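Local coordinates for ubiquinone biosynthesis protein UbiJ (Escherichia coli, PDB 6H6P) that binds hydrophobic ubiquinone biosynthetic intermediates through its SCP2 domain and is essential for the stability of the Ubi complex in aerobic coenzyme Q synthesis, at residues G45-V50 with S58-F63. Numbering follows the deposited sequence.
Sequences GKVLRV and SLILVF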
ATOM      1  N   GLY C  45      11.868   3.367   7.536  1.00 74.82           N
ATOM      2  CA  GLY C  45      11.164   3.383   8.814  1.00 75.06           C
ATOM      3  C   GLY C  45      11.188   4.723   9.511  1.00 76.48           C
ATOM      4  O   GLY C  45      10.734   4.820  10.650  1.00 76.66           O
ATOM      5  N   LYS C  46      11.733   5.764   8.836  1.00 70.29           N
ATOM      6  CA  LYS C  46      11.858   7.123   9.374  1.00 67.38           C
ATOM      7  C   LYS C  46      10.680   8.020   9.029  1.00 68.60           C
ATOM      8  O   LYS C  46      10.092   7.927   7.959  1.00 67.50           O
ATOM      9  CB  LYS C  46      13.193   7.796   8.974  1.00 67.29           C
ATOM     10  CG  LYS C  46      14.452   7.020   9.349  1.00 63.45           C
ATOM     11  CD  LYS C  46      14.746   7.031  10.834  1.00 60.24           C
ATOM     12  CE  LYS C  46      15.694   5.934  11.224  1.00 54.57           C
ATOM     13  NZ  LYS C  46      15.743   5.767  12.698  1.00 68.68           N
ATOM     14  N   VAL C  47      10.349   8.890   9.969  1.00 65.75           N
ATOM     15  CA  VAL C  47       9.305   9.897   9.859  1.00 64.25           C
ATOM     16  C   VAL C  47       9.999  11.258  10.042  1.00 68.76           C
ATOM     17  O   VAL C  47      10.733  11.463  11.017  1.00 70.80           O
ATOM     18  CB  VAL C  47       8.150   9.664  10.867  1.00 67.68           C
ATOM     19  CG1 VAL C  47       7.078  10.737  10.742  1.00 65.72           C
ATOM     20  CG2 VAL C  47       7.535   8.274  10.688  1.00 67.65           C
ATOM     21  N   LEU C  48       9.844  12.136   9.042  1.00 63.16           N
ATOM     22  CA  LEU C  48      10.390  13.489   9.041  1.00 61.93           C
ATOM     23  C   LEU C  48       9.222  14.454   9.071  1.00 63.96           C
ATOM     24  O   LEU C  48       8.465  14.525   8.104  1.00 60.87           O
ATOM     25  CB  LEU C  48      11.320  13.737   7.820  1.00 60.63           C
ATOM     26  CG  LEU C  48      11.944  15.139   7.633  1.00 63.89           C
ATOM     27  CD1 LEU C  48      12.887  15.523   8.774  1.00 63.92           C
ATOM     28  CD2 LEU C  48      12.712  15.192   6.323  1.00 67.40           C
ATOM     29  N   ARG C  49       9.023  15.118  10.222  1.00 62.97           N
ATOM     30  CA  ARG C  49       7.973  16.108  10.372  1.00 63.98           C
ATOM     31  C   ARG C  49       8.608  17.422  10.026  1.00 71.16           C
ATOM     32  O   ARG C  49       9.740  17.691  10.417  1.00 72.92           O
ATOM     33  CB  ARG C  49       7.386  16.141  11.794  1.00 65.89           C
ATOM     34  CG  ARG C  49       6.071  16.894  11.878  1.00 70.08           C
ATOM     35  CD  ARG C  49       5.380  16.660  13.198  1.00 72.92           C
ATOM     36  NE  ARG C  49       3.958  17.025  13.120  1.00 83.29           N
ATOM     37  CZ  ARG C  49       2.933  16.193  13.321  1.00 87.83           C
ATOM     38  NH1 ARG C  49       3.149  14.919  13.640  1.00 78.04           N
ATOM     39  NH2 ARG C  49       1.683  16.635  13.219  1.00 63.73           N
ATOM     40  N   VAL C  50       7.899  18.199   9.201  1.00 67.58           N
ATOM     41  CA  VAL C  50       8.300  19.510   8.730  1.00 66.04           C
ATOM     42  C   VAL C  50       7.215  20.442   9.213  1.00 69.28           C
ATOM     43  O   VAL C  50       6.050  20.253   8.869  1.00 67.07           O
ATOM     44  CB  VAL C  50       8.471  19.567   7.185  1.00 68.62           C
ATOM     45  CG1 VAL C  50       8.867  20.962   6.746  1.00 68.27           C
ATOM     46  CG2 VAL C  50       9.483  18.521   6.675  1.00 68.06           C
ATOM     47  N   SER C  58       1.908  21.523   9.349  1.00 76.32           N
ATOM     48  CA  SER C  58       3.016  20.589   9.235  1.00 73.10           C
ATOM     49  C   SER C  58       2.794  19.608   8.086  1.00 74.44           C
ATOM     50  O   SER C  58       1.659  19.416   7.646  1.00 73.55           O
ATOM     51  CB  SER C  58       3.265  19.857  10.556  1.00 75.36           C
ATOM     52  OG  SER C  58       2.087  19.388  11.185  1.00 81.16           O
ATOM     53  N   LEU C  59       3.899  19.061   7.556  1.00 69.07           N
ATOM     54  CA  LEU C  59       3.937  18.047   6.505  1.00 67.04           C
ATOM     55  C   LEU C  59       4.745  16.913   7.102  1.00 68.29           C
ATOM     56  O   LEU C  59       5.836  17.133   7.620  1.00 68.70           O
ATOM     57  CB  LEU C  59       4.633  18.546   5.229  1.00 66.78           C
ATOM     58  CG  LEU C  59       3.930  19.592   4.392  1.00 71.31           C
ATOM     59  CD1 LEU C  59       4.937  20.532   3.819  1.00 70.80           C
ATOM     60  CD2 LEU C  59       3.178  18.948   3.239  1.00 74.60           C
ATOM     61  N   ILE C  60       4.213  15.711   7.059  1.00 63.35           N
ATOM     62  CA  ILE C  60       4.885  14.556   7.643  1.00 62.08           C
ATOM     63  C   ILE C  60       5.291  13.603   6.521  1.00 64.95           C
ATOM     64  O   ILE C  60       4.425  13.142   5.770  1.00 63.57           O
ATOM     65  CB  ILE C  60       3.984  13.876   8.725  1.00 64.62           C
ATOM     66  CG1 ILE C  60       3.515  14.884   9.802  1.00 64.34           C
ATOM     67  CG2 ILE C  60       4.716  12.731   9.376  1.00 65.07           C
ATOM     68  CD1 ILE C  60       2.115  15.403   9.647  1.00 55.94           C
ATOM     69  N   LEU C  61       6.606  13.345   6.383  1.00 60.48           N
ATOM     70  CA  LEU C  61       7.118  12.406   5.380  1.00 58.62           C
ATOM     71  C   LEU C  61       7.431  11.098   6.073  1.00 63.03           C
ATOM     72  O   LEU C  61       8.239  11.087   7.003  1.00 64.08           O
ATOM     73  CB  LEU C  61       8.391  12.894   4.628  1.00 57.77           C
ATOM     74  CG  LEU C  61       8.580  14.351   4.227  1.00 60.32           C
ATOM     75  CD1 LEU C  61       9.851  14.507   3.446  1.00 61.10           C
ATOM     76  CD2 LEU C  61       7.480  14.842   3.417  1.00 60.52           C
ATOM     77  N   VAL C  62       6.808   9.990   5.617  1.00 58.88           N
ATOM     78  CA  VAL C  62       7.047   8.639   6.127  1.00 57.66           C
ATOM     79  C   VAL C  62       7.775   7.867   5.028  1.00 61.34           C
ATOM     80  O   VAL C  62       7.273   7.779   3.909  1.00 59.88           O
ATOM     81  CB  VAL C  62       5.753   7.946   6.586  1.00 61.14           C
ATOM     82  CG1 VAL C  62       6.066   6.652   7.308  1.00 62.46           C
ATOM     83  CG2 VAL C  62       4.927   8.861   7.478  1.00 60.74           C
ATOM     84  N   PHE C  63       8.980   7.363   5.336  1.00 60.54           N
ATOM     85  CA  PHE C  63       9.813   6.656   4.360  1.00 61.67           C
ATOM     86  C   PHE C  63       9.742   5.125   4.445  1.00 71.18           C
ATOM     87  O   PHE C  63       9.952   4.507   5.504  1.00 71.18           O
ATOM     88  CB  PHE C  63      11.273   7.126   4.411  1.00 63.16           C
ATOM     89  CG  PHE C  63      11.479   8.610   4.271  1.00 62.64           C
ATOM     90  CD1 PHE C  63      11.607   9.196   3.014  1.00 63.72           C
ATOM     91  CD2 PHE C  63      11.589   9.420   5.395  1.00 63.44           C
ATOM     92  CE1 PHE C  63      11.829  10.567   2.879  1.00 63.07           C
ATOM     93  CE2 PHE C  63      11.793  10.797   5.262  1.00 65.59           C
ATOM     94  CZ  PHE C  63      11.911  11.361   4.001  1.00 62.83           C
TER
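Arg49 reaches across to Ile60 because its CG stands opposite the backbone N (chi1 -165°) and the chain runs extended to NE. This lays the guanidinium flat over Ile60, with CG1 against one face, 3.7 Å from the guanidinium plane and near its centre. Ile60 places CG1 beside its own backbone N (chi1 -54°), while CG2 meets Val47 CG1. At the guanidinium edge, Arg49 NH2 makes a weak hydrogen bond to Ser58 OG at 3.4 Å. The stronger polar partner of Arg49 is the backbone O of Trp74, bonded through NH1. A leucine in place of Arg49 would probably leave the Trp74 carbonyl without this donor and uncover part of Ile60. Val47 and Val62 lie side by side on this same face. The other face carries Leu48, Val50, Leu59 and Leu61. Leu48 CD2 packs 4.1 Å from Leu61 CD1, and Leu48 CB sits 3.9 Å from Phe63 CE2, at the ring edge. Helix 15-30 covers Leu59 and Leu61. Two reciprocal backbone pairs join the strands: Leu48 with Leu61, and Val50 with Leu59, each with N to O distances of 2.8 Å. Val47-Val62 and Arg49-Ile60 are the non-hydrogen-bonded pairs between them. Just before strand 47-52, Lys46 O accepts a bond from Phe63 N at 2.9 Å, and Gly45 N donates to Phe63 O. Strand 68-71 continues the sheet beyond 58-63, and strand 80-84 beyond 47-52. The arrangement is an antiparallel beta hairpin, central in the mixed, helix-covered sheet of the SCP2 lipid-binding domain.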